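Local coordinates for PHOX (Pseudomonas fluorescens, PDB 4A9V), which probably hydrolyses phosphate monoesters as an alkaline phosphatase, using a complex iron-calcium cofactor held by a beta-propeller, at residues Ser52-Ala57 and Leu97-Gly102; Pro41-Gly46 and Gln60-Gly65; Gly295-Lys300 and Leu324-Phe329; Lys340-Trp345 and Thr443-Leu448. All coordinates share one frame; numbering follows the deposited sequence. Where two conformers were deposited one is given.

Contact 1: residues Ser52-Ala57 and Leu97-Gly102. With EDO (1,2-ethanediol), chain J.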
# COMPACT_ATOMS: atom_id res chain seq x y z
N SER A 52 12.31 -22.79 12.89
CA SER A 52 13.68 -22.60 13.36
C SER A 52 14.44 -21.56 12.55
O SER A 52 15.57 -21.22 12.89
CB SER A 52 14.45 -23.92 13.31
OG SER A 52 14.71 -24.29 11.97
N GLY A 53 13.89 -21.19 11.40
CA GLY A 53 14.59 -20.28 10.51
C GLY A 53 15.45 -20.95 9.45
O GLY A 53 16.03 -20.27 8.61
N ASN A 54 15.56 -22.27 9.50
CA ASN A 54 16.46 -22.99 8.62
C ASN A 54 15.88 -23.29 7.24
O ASN A 54 16.58 -23.85 6.39
CB ASN A 54 16.93 -24.30 9.27
CG ASN A 54 17.90 -24.07 10.41
OD1 ASN A 54 17.59 -24.35 11.57
ND2 ASN A 54 19.04 -23.50 10.09
N GLY A 55 14.68 -22.80 6.95
CA GLY A 55 14.13 -22.93 5.61
C GLY A 55 15.04 -22.27 4.58
O GLY A 55 15.68 -21.26 4.85
N THR A 56 15.10 -22.85 3.39
CA THR A 56 15.97 -22.34 2.34
C THR A 56 15.33 -21.20 1.55
O THR A 56 14.12 -21.02 1.54
CB THR A 56 16.36 -23.46 1.36
OG1 THR A 56 15.19 -23.90 0.68
CG2 THR A 56 17.00 -24.63 2.10
N ALA A 57 16.16 -20.50 0.79
CA ALA A 57 15.67 -19.52 -0.18
C ALA A 57 14.75 -20.17 -1.20
O ALA A 57 13.69 -19.63 -1.51
CB ALA A 57 16.83 -18.84 -0.88
N LEU A 97 13.57 -14.37 10.15
CA LEU A 97 13.79 -15.00 8.85
C LEU A 97 14.93 -16.03 8.91
O LEU A 97 14.84 -17.09 8.29
CB LEU A 97 14.08 -13.94 7.79
CG LEU A 97 14.33 -14.48 6.38
CD1 LEU A 97 13.13 -15.25 5.86
CD2 LEU A 97 14.70 -13.34 5.44
N TYR A 98 16.01 -15.66 9.58
CA TYR A 98 17.24 -16.46 9.61
C TYR A 98 17.40 -17.08 11.00
O TYR A 98 17.05 -16.45 11.99
CB TYR A 98 18.46 -15.58 9.33
CG TYR A 98 18.36 -14.77 8.05
CD1 TYR A 98 18.27 -15.40 6.81
CD2 TYR A 98 18.37 -13.38 8.09
CE1 TYR A 98 18.26 -14.66 5.64
CE2 TYR A 98 18.39 -12.64 6.92
CZ TYR A 98 18.30 -13.27 5.71
OH TYR A 98 18.25 -12.49 4.56
N PRO A 99 18.09 -18.22 11.09
CA PRO A 99 18.33 -18.78 12.43
C PRO A 99 19.17 -17.85 13.28
O PRO A 99 18.98 -17.77 14.50
CB PRO A 99 19.08 -20.08 12.15
CG PRO A 99 18.89 -20.38 10.71
CD PRO A 99 18.62 -19.08 10.02
N HIS A 100 20.10 -17.14 12.64
CA HIS A 100 21.00 -16.23 13.34
C HIS A 100 20.31 -14.95 13.76
O HIS A 100 20.83 -14.21 14.60
CB HIS A 100 22.24 -15.93 12.50
CG HIS A 100 21.94 -15.43 11.11
ND1 HIS A 100 21.49 -14.18 10.86
CD2 HIS A 100 22.17 -16.01 9.86
CE1 HIS A 100 21.43 -13.98 9.54
NE2 HIS A 100 21.81 -15.11 8.92
N GLY A 101 19.15 -14.65 13.16
CA GLY A 101 18.35 -13.50 13.57
C GLY A 101 18.92 -12.14 13.23
O GLY A 101 18.44 -11.13 13.74
N GLY A 102 19.92 -12.09 12.35
CA GLY A 102 20.60 -10.84 12.03
C GLY A 102 20.68 -10.55 10.54
O GLY A 102 19.87 -11.04 9.74
C1 EDO J . 15.04 -18.03 15.80
O1 EDO J . 13.94 -18.79 15.28
C2 EDO J . 15.44 -16.95 14.80
O2 EDO J . 14.87 -17.25 13.51
O HOH W 1 17.00 -19.70 15.44

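Contact 2: residues Pro41-Gly46 and Gln60-Gly65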
# COMPACT_ATOMS: atom_id res chain seq x y z
N PRO A 41 3.51 -23.34 2.47
CA PRO A 41 3.76 -23.79 1.11
C PRO A 41 2.52 -23.65 0.23
O PRO A 41 1.40 -23.95 0.66
CB PRO A 41 4.15 -25.26 1.27
CG PRO A 41 3.64 -25.65 2.62
CD PRO A 41 3.73 -24.42 3.45
N LEU A 42 2.72 -23.22 -1.01
CA LEU A 42 1.61 -22.98 -1.91
C LEU A 42 1.24 -24.20 -2.75
O LEU A 42 0.11 -24.29 -3.22
CB LEU A 42 1.90 -21.80 -2.84
CG LEU A 42 2.16 -20.46 -2.15
CD1 LEU A 42 2.17 -19.37 -3.21
CD2 LEU A 42 1.14 -20.15 -1.07
N HIS A 43 2.21 -25.06 -3.03
CA HIS A 43 2.05 -26.12 -4.03
C HIS A 43 1.96 -27.48 -3.41
O HIS A 43 2.29 -27.68 -2.23
CB HIS A 43 3.18 -26.06 -5.04
CG HIS A 43 3.35 -24.70 -5.67
ND1 HIS A 43 2.33 -24.05 -6.26
CD2 HIS A 43 4.44 -23.85 -5.72
CE1 HIS A 43 2.76 -22.85 -6.69
NE2 HIS A 43 4.06 -22.75 -6.40
N LYS A 44 1.41 -28.42 -4.16
CA LYS A 44 1.27 -29.77 -3.67
C LYS A 44 2.63 -30.31 -3.23
O LYS A 44 3.62 -30.22 -3.95
CB LYS A 44 0.65 -30.68 -4.73
CG LYS A 44 0.36 -32.09 -4.23
CD LYS A 44 -0.44 -32.87 -5.25
CE LYS A 44 -0.26 -34.37 -5.08
NZ LYS A 44 -1.09 -35.14 -6.04
N ASN A 45 2.64 -30.92 -2.04
CA ASN A 45 3.85 -31.49 -1.46
C ASN A 45 4.95 -30.47 -1.22
O ASN A 45 6.11 -30.83 -1.04
CB ASN A 45 4.39 -32.62 -2.34
CG ASN A 45 3.46 -33.82 -2.39
OD1 ASN A 45 2.74 -34.09 -1.42
ND2 ASN A 45 3.37 -34.45 -3.55
N GLY A 46 4.57 -29.20 -1.11
CA GLY A 46 5.56 -28.16 -0.92
C GLY A 46 6.17 -28.19 0.46
O GLY A 46 5.65 -28.82 1.37
N GLN A 60 11.43 -20.68 0.24
CA GLN A 60 10.68 -19.44 0.43
C GLN A 60 10.11 -18.94 -0.90
O GLN A 60 9.03 -18.34 -0.91
CB GLN A 60 11.56 -18.37 1.09
CG GLN A 60 10.83 -17.06 1.34
CD GLN A 60 9.68 -17.18 2.32
OE1 GLN A 60 9.87 -17.25 3.53
NE2 GLN A 60 8.47 -17.19 1.80
N GLU A 61 10.76 -19.29 -2.01
CA GLU A 61 10.25 -18.93 -3.33
C GLU A 61 8.96 -19.65 -3.71
O GLU A 61 8.30 -19.25 -4.66
CB GLU A 61 11.32 -19.15 -4.41
CG GLU A 61 12.47 -18.16 -4.29
CD GLU A 61 13.65 -18.45 -5.20
OE1 GLU A 61 13.76 -19.55 -5.77
OE2 GLU A 61 14.60 -17.63 -5.21
N VAL A 62 8.60 -20.69 -2.95
CA VAL A 62 7.35 -21.43 -3.18
C VAL A 62 6.46 -21.45 -1.94
O VAL A 62 5.53 -22.25 -1.83
CB VAL A 62 7.60 -22.88 -3.68
CG1 VAL A 62 8.24 -22.85 -5.06
CG2 VAL A 62 8.44 -23.67 -2.70
N GLN A 63 6.71 -20.50 -1.03
CA GLN A 63 5.91 -20.33 0.18
C GLN A 63 5.34 -18.92 0.20
O GLN A 63 5.92 -17.99 -0.34
CB GLN A 63 6.78 -20.53 1.43
CG GLN A 63 7.20 -21.98 1.64
CD GLN A 63 8.37 -22.13 2.59
OE1 GLN A 63 9.20 -21.22 2.77
NE2 GLN A 63 8.51 -23.32 3.15
N PHE A 64 4.18 -18.78 0.84
CA PHE A 64 3.60 -17.47 1.09
C PHE A 64 4.67 -16.54 1.65
O PHE A 64 5.43 -16.91 2.54
CB PHE A 64 2.43 -17.61 2.07
CG PHE A 64 1.53 -16.41 2.11
CD1 PHE A 64 0.64 -16.16 1.07
CD2 PHE A 64 1.50 -15.58 3.21
CE1 PHE A 64 -0.23 -15.10 1.12
CE2 PHE A 64 0.64 -14.51 3.27
CZ PHE A 64 -0.23 -14.26 2.22
N GLY A 65 4.73 -15.33 1.10
CA GLY A 65 5.77 -14.38 1.47
C GLY A 65 5.54 -13.78 2.84
O GLY A 65 4.58 -14.12 3.54
O HOH W 2 5.04 -25.04 -2.23

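Contact 3: residues Gly295-Lys300 and Leu324-Phe329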
# COMPACT_ATOMS: atom_id res chain seq x y z
N GLY A 295 6.30 15.12 2.91
CA GLY A 295 6.45 16.22 1.98
C GLY A 295 6.39 15.85 0.51
O GLY A 295 6.69 16.70 -0.33
N GLU A 296 5.94 14.64 0.18
CA GLU A 296 5.76 14.24 -1.22
C GLU A 296 4.28 14.32 -1.62
O GLU A 296 3.47 14.95 -0.92
CB GLU A 296 6.38 12.87 -1.48
CG GLU A 296 7.90 12.86 -1.37
CD GLU A 296 8.65 13.60 -2.48
OE1 GLU A 296 8.06 14.06 -3.48
OE2 GLU A 296 9.89 13.66 -2.37
N PHE A 297 3.95 13.84 -2.82
CA PHE A 297 2.76 14.29 -3.52
C PHE A 297 1.71 13.19 -3.75
O PHE A 297 1.95 12.00 -3.55
CB PHE A 297 3.15 14.90 -4.87
CG PHE A 297 4.25 15.93 -4.78
CD1 PHE A 297 4.17 16.97 -3.87
CD2 PHE A 297 5.35 15.88 -5.63
CE1 PHE A 297 5.13 17.96 -3.84
CE2 PHE A 297 6.34 16.84 -5.57
CZ PHE A 297 6.24 17.88 -4.66
N ILE A 298 0.54 13.64 -4.21
CA ILE A 298 -0.54 12.78 -4.68
C ILE A 298 -0.69 12.94 -6.19
O ILE A 298 -0.69 14.05 -6.71
CB ILE A 298 -1.86 13.15 -3.98
CG1 ILE A 298 -1.75 12.88 -2.47
CG2 ILE A 298 -3.03 12.38 -4.58
CD1 ILE A 298 -2.85 13.51 -1.64
N TYR A 299 -0.82 11.81 -6.88
CA TYR A 299 -0.81 11.72 -8.34
C TYR A 299 -2.11 11.10 -8.87
O TYR A 299 -2.86 10.45 -8.14
CB TYR A 299 0.39 10.90 -8.83
CG TYR A 299 1.74 11.47 -8.47
CD1 TYR A 299 2.28 11.28 -7.19
CD2 TYR A 299 2.52 12.10 -9.42
CE1 TYR A 299 3.53 11.77 -6.87
CE2 TYR A 299 3.79 12.57 -9.11
CZ TYR A 299 4.29 12.41 -7.84
OH TYR A 299 5.55 12.88 -7.58
N LYS A 300 -2.33 11.25 -10.17
CA LYS A 300 -3.51 10.73 -10.85
C LYS A 300 -3.13 10.42 -12.29
O LYS A 300 -2.67 11.29 -13.01
CB LYS A 300 -4.62 11.78 -10.82
CG LYS A 300 -5.88 11.44 -11.60
CD LYS A 300 -6.72 12.71 -11.75
CE LYS A 300 -8.05 12.47 -12.43
NZ LYS A 300 -8.76 13.77 -12.64
N LEU A 324 -0.23 11.53 -16.79
CA LEU A 324 0.01 11.57 -15.35
C LEU A 324 -0.07 13.01 -14.85
O LEU A 324 0.50 13.91 -15.45
CB LEU A 324 1.39 10.98 -15.04
CG LEU A 324 1.76 10.85 -13.56
CD1 LEU A 324 0.87 9.84 -12.85
CD2 LEU A 324 3.23 10.47 -13.43
N TYR A 325 -0.84 13.20 -13.78
CA TYR A 325 -1.04 14.48 -13.13
C TYR A 325 -0.56 14.41 -11.69
O TYR A 325 -0.51 13.33 -11.10
CB TYR A 325 -2.53 14.84 -13.11
CG TYR A 325 -3.17 14.95 -14.48
CD1 TYR A 325 -3.72 13.83 -15.10
CD2 TYR A 325 -3.33 16.18 -15.09
CE1 TYR A 325 -4.36 13.94 -16.32
CE2 TYR A 325 -3.95 16.30 -16.31
CZ TYR A 325 -4.45 15.17 -16.94
OH TYR A 325 -5.05 15.28 -18.17
N VAL A 326 -0.36 15.58 -11.09
CA VAL A 326 -0.04 15.69 -9.68
C VAL A 326 -0.90 16.80 -9.06
O VAL A 326 -1.31 17.72 -9.76
CB VAL A 326 1.47 15.95 -9.48
CG1 VAL A 326 1.86 17.35 -9.95
CG2 VAL A 326 1.87 15.72 -8.02
N ALA A 327 -1.22 16.67 -7.78
CA ALA A 327 -2.18 17.55 -7.13
C ALA A 327 -1.54 18.81 -6.54
O ALA A 327 -0.48 18.74 -5.90
CB ALA A 327 -2.93 16.81 -6.03
N ARG A 328 -2.29 19.90 -6.62
CA ARG A 328 -2.08 21.08 -5.79
C ARG A 328 -3.37 21.35 -5.02
O ARG A 328 -4.46 21.16 -5.54
CB ARG A 328 -1.70 22.29 -6.65
CG ARG A 328 -1.24 23.49 -5.84
CD ARG A 328 -1.03 24.73 -6.69
NE ARG A 328 0.06 24.57 -7.64
CZ ARG A 328 0.31 25.42 -8.63
NH1 ARG A 328 -0.51 26.44 -8.84
NH2 ARG A 328 1.32 25.21 -9.46
N PHE A 329 -3.24 21.67 -3.73
CA PHE A 329 -4.38 21.98 -2.88
C PHE A 329 -4.25 23.41 -2.41
O PHE A 329 -3.16 23.82 -1.98
CB PHE A 329 -4.39 21.07 -1.65
CG PHE A 329 -4.52 19.61 -1.96
CD1 PHE A 329 -3.39 18.84 -2.23
CD2 PHE A 329 -5.75 18.98 -1.98
CE1 PHE A 329 -3.49 17.51 -2.56
CE2 PHE A 329 -5.85 17.64 -2.31
CZ PHE A 329 -4.73 16.91 -2.65
O HOH W 3 0.29 16.68 -4.06

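Contact 4: residues Lys340-Trp345 and Thr443-Leu448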
# COMPACT_ATOMS: atom_id res chain seq x y z
N LYS A 340 -12.13 23.03 4.52
CA LYS A 340 -12.62 22.76 3.15
C LYS A 340 -11.87 23.69 2.16
O LYS A 340 -11.73 24.88 2.44
CB LYS A 340 -14.14 23.06 3.06
CG LYS A 340 -15.06 22.23 3.96
CD LYS A 340 -16.49 22.76 3.96
CE LYS A 340 -17.42 21.97 4.88
NZ LYS A 340 -17.43 22.45 6.29
N GLY A 341 -11.61 23.22 0.93
CA GLY A 341 -11.09 24.10 -0.11
C GLY A 341 -11.23 23.50 -1.49
O GLY A 341 -12.08 22.64 -1.73
N GLN A 342 -10.42 24.03 -2.41
CA GLN A 342 -10.36 23.56 -3.79
C GLN A 342 -8.94 23.11 -4.11
O GLN A 342 -7.98 23.52 -3.46
CB GLN A 342 -10.73 24.69 -4.76
CG GLN A 342 -12.20 25.11 -4.70
CD GLN A 342 -13.11 24.20 -5.51
OE1 GLN A 342 -14.17 23.78 -5.04
NE2 GLN A 342 -12.77 24.01 -6.78
N GLY A 343 -8.82 22.27 -5.13
CA GLY A 343 -7.52 21.87 -5.63
C GLY A 343 -7.58 21.57 -7.11
O GLY A 343 -8.62 21.73 -7.76
N GLN A 344 -6.44 21.16 -7.66
CA GLN A 344 -6.32 20.93 -9.08
C GLN A 344 -5.30 19.85 -9.38
O GLN A 344 -4.41 19.56 -8.58
CB GLN A 344 -5.91 22.21 -9.80
CG GLN A 344 -4.55 22.73 -9.40
CD GLN A 344 -4.23 24.07 -10.01
OE1 GLN A 344 -4.02 24.17 -11.22
NE2 GLN A 344 -4.12 25.09 -9.18
N TRP A 345 -5.44 19.29 -10.58
CA TRP A 345 -4.49 18.34 -11.16
C TRP A 345 -3.67 19.04 -12.20
O TRP A 345 -4.22 19.72 -13.09
CB TRP A 345 -5.26 17.19 -11.80
CG TRP A 345 -6.02 16.36 -10.81
CD1 TRP A 345 -7.39 16.31 -10.61
CD2 TRP A 345 -5.44 15.56 -9.74
NE1 TRP A 345 -7.70 15.51 -9.54
CE2 TRP A 345 -6.56 15.03 -8.98
CE3 TRP A 345 -4.15 15.16 -9.41
CZ2 TRP A 345 -6.37 14.21 -7.88
CZ3 TRP A 345 -3.98 14.33 -8.31
CH2 TRP A 345 -5.06 13.85 -7.57
N THR A 443 -10.15 19.80 -11.65
CA THR A 443 -10.29 20.45 -10.35
C THR A 443 -11.24 19.66 -9.46
O THR A 443 -12.00 18.81 -9.93
CB THR A 443 -10.79 21.90 -10.47
OG1 THR A 443 -12.15 21.91 -10.92
CG2 THR A 443 -9.93 22.70 -11.44
N PHE A 444 -11.14 19.94 -8.16
CA PHE A 444 -11.94 19.25 -7.17
C PHE A 444 -12.12 20.13 -5.93
O PHE A 444 -11.37 21.08 -5.72
CB PHE A 444 -11.28 17.91 -6.79
CG PHE A 444 -9.84 18.02 -6.38
CD1 PHE A 444 -9.51 18.42 -5.09
CD2 PHE A 444 -8.82 17.76 -7.27
CE1 PHE A 444 -8.18 18.56 -4.71
CE2 PHE A 444 -7.50 17.89 -6.89
CZ PHE A 444 -7.18 18.23 -5.59
N ALA A 445 -13.14 19.79 -5.15
CA ALA A 445 -13.31 20.31 -3.80
C ALA A 445 -12.73 19.31 -2.81
O ALA A 445 -12.96 18.11 -2.95
CB ALA A 445 -14.78 20.53 -3.53
N TRP A 446 -12.02 19.78 -1.79
CA TRP A 446 -11.47 18.89 -0.77
C TRP A 446 -11.93 19.28 0.61
O TRP A 446 -12.29 20.44 0.87
CB TRP A 446 -9.94 18.83 -0.86
CG TRP A 446 -9.24 20.13 -0.52
CD1 TRP A 446 -8.82 21.11 -1.40
CD2 TRP A 446 -8.88 20.62 0.80
NE1 TRP A 446 -8.23 22.15 -0.72
CE2 TRP A 446 -8.26 21.92 0.60
CE3 TRP A 446 -9.05 20.14 2.09
CZ2 TRP A 446 -7.88 22.72 1.67
CZ3 TRP A 446 -8.64 20.94 3.15
CH2 TRP A 446 -8.10 22.21 2.95
N ASP A 447 -11.91 18.31 1.52
CA ASP A 447 -12.14 18.57 2.94
C ASP A 447 -11.38 17.54 3.76
O ASP A 447 -11.03 16.47 3.26
CB ASP A 447 -13.65 18.55 3.30
CG ASP A 447 -14.26 17.16 3.26
OD1 ASP A 447 -14.37 16.58 2.15
OD2 ASP A 447 -14.67 16.65 4.33
N LEU A 448 -11.08 17.87 5.02
CA LEU A 448 -10.52 16.85 5.92
C LEU A 448 -11.65 16.10 6.61
O LEU A 448 -12.32 16.60 7.52
CB LEU A 448 -9.56 17.44 6.93
CG LEU A 448 -8.23 17.94 6.34
CD1 LEU A 448 -7.28 18.37 7.45
CD2 LEU A 448 -7.56 16.92 5.44
O HOH W 4 -13.58 22.01 -8.60

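Contact 1: residues Ser52-Ala57 and Leu97-Gly102
Two loops at the periphery of the PhoX beta-propeller meet here. Segment 52-57 runs into helix 57-60; segment 97-102 leaves helix 94-97 and makes a type I beta turn from Tyr98 to Gly101. The approach is closest at Gly53 and Pro99, whose CA atoms are 4.5 Å apart. Gly53 has phi 92°, and a CB modelled on it would fall 2.9 Å from Pro99 N, so both its own backbone angles and the neighbouring loop exclude a side chain. In place of one, the proline ring lies against the glycine backbone, with Pro99 CD 3.2 Å from Gly53 O. Pro99 CG is met by the amide of Asn54, which crosses the ring obliquely and brings ND2 to 3.2 Å. With chi1 -72°, Asn54 CG sits anti to its carbonyl carbon, and although CB starts off away from the proline, the amide tip swings back to it. Gly53 O and Leu97 O, two acceptors, do not bond to each other; Lys112 NZ from helix 107-115 bonds Leu97 O and also Gly55 O, so that one ammonium group joins the two loops. One water bridges them as well, donating to Pro99 O and Ser52 O; a 1,2-ethanediol, probably from the crystallisation liquor, lies beside it, also bonded to Lys568 NZ, and donates from its O2 to Tyr98 O at 2.8 Å.

Contact 2: residues Pro41-Gly46 and Gln60-Gly65
Leu42 and His43 both place CG anti to the carbonyl carbon (chi1 -60° and -54°), which, with chi2 of Leu42 near anti, brings its CD2 branch to Phe64 and turns the imidazole toward Val62. Leu42 CD2 lies 3.8 Å from Phe64 N, with Phe64 CB slightly farther off, while His43 CD2 approaches Val62 CB to 3.9 Å, the two side chains crossing at about a right angle. On the His43 ring, Leu42 CB sits over the centre of one face and Val62 CG1 lies at the edge. Gln63 also holds CG anti to its carbonyl carbon and runs on extended, its CG 3.9 Å from Pro41 CA; its NE2 bonds Pro47 O. Between the backbones there is a single beta bridge, Pro41 with Gln63. Beside it, Leu42 N bonds Val62 O, 3.1 Å long, at 166° and in the carbonyl plane. A water donates to the same Val62 O and accepts from His43 N. Strand 130-144 backs this loop, with Leu42 against Phe133, and Phe64 makes further backbone bonds with Gly39 and Gln40. Within these two segments, then, the only direct hydrogen bond is to an acceptor that also takes a water's proton, and apolar packing accompanies it.

Contact 3: residues Gly295-Lys300 and Leu324-Phe329
Strands 296-303 and 322-329 are antiparallel neighbours in a propeller sheet, and 298-300 crosses 324-329 at 143°. Backbone bonds set the register. Lys300 and Tyr325 form a hydrogen-bonded pair, Tyr325 N to Lys300 O being 2.8 Å and in the carbonyl plane, whereas Lys300 N approaches Tyr325 O from above its plane. Ala327 N meets Ile298 O nearly along the C=O axis at 2.9 Å, and past this point a water continues the pairing, accepting from Ile298 N and donating to Ala327 O. Tyr299 and Val326 make the intervening non-hydrogen-bonded pair, their CA atoms 4.3 Å apart.

The one charged group here is Lys300 NZ, which bonds His439 O and has Trp345 of the next strand as its cation-pi partner; at 6.0 Å from the Tyr325 ring centroid it is at most weakly attracted there.

Apolar contacts centre on Val326. Its CG1 takes the crowded position (chi1 69°), which leaves CG2 anti to the backbone N and over one face of the Tyr299 ring, 4.0 Å from the centroid, in a CH-pi contact. The same methyl reaches Phe297 CB at 3.5 Å. Phe270 stacks on Tyr299 and Ala375 of helix 371-377 also touches it, so an alanine in place of Tyr299 would probably leave Val326 CG2 without its aromatic platform and loosen the packing against that helix. Farther along, Ile298 CD1 meets Phe329 CZ at 4.0 Å.

Contact 4: residues Lys340-Trp345 and Thr443-Leu448
Adjacent in one antiparallel propeller sheet, though about a hundred residues apart in sequence, strands 340-347 and 443-451 pack tightly on the side bearing Phe444 and Trp446, where Gly341 and Gly343 supply bare backbone. Both rings stand in the crowded chi1 position between backbone N and carbonyl carbon (53° and 67°), which folds them across the partner strand. Gly343 CA sits over the Phe444 face, 3.9 Å from the centroid, and Gly341 CA 3.8 Å from that of the Trp446 five-membered ring. A CB modelled on Gly343 would lie 2.4 Å from Phe444 CE1, and one on Gly341 2.8 Å from Trp446 NE1, both clashes. Trp345 brings NE1 to 3.4 Å from Phe444 CD2, their planes oblique at 54°. Trp446 NE1 makes a weak bond to Gln342 O and a second to Asp330 OD1; a leucine here, having no indole N-H, would probably leave both acceptors without this donor and loosen the packing over Gly341.

The opposite side is looser and wetter. Lys340 and Asp447 run alongside each other, CG to CB 4.0 Å; Lys340 NZ and Asp447 OD2 both bond His338, and Asp447 OD1 makes a salt bridge with Arg431. Gln342 NE2 donates to a water that also bonds Thr443 OG1.

Two-way backbone bonds at Gly341-Trp446 and Gly343-Phe444 and glycine-aromatic packing thus supply the cohesion, with polar groups on the other side held by one water, His338 and Arg431.

How the contacts relate
Contacts 3 and 4 are consecutive parts of one antiparallel sheet, centres 12 Å apart: strands 322-329 and 340-347 are neighbours, with Arg328 O 2.9 Å from Gln344 N in a probable hydrogen bond. Their cores merge where Phe329 CE2 meets Phe444 CE1 at 3.5 Å and Lys300 reaches Trp345. Contacts 1 and 2 lie on the opposite side of the chain's centre; their centres are 16 Å apart, and their segments alternate along the chain. Contacts 1 and 3 are 41 Å apart between centres. Contact 3 is nearest the cofactor: the Ile298 side chain is about 9 Å from those of the calcium ligands Glu273 and Glu387, and about 12 Å from the mu-oxo-diiron group.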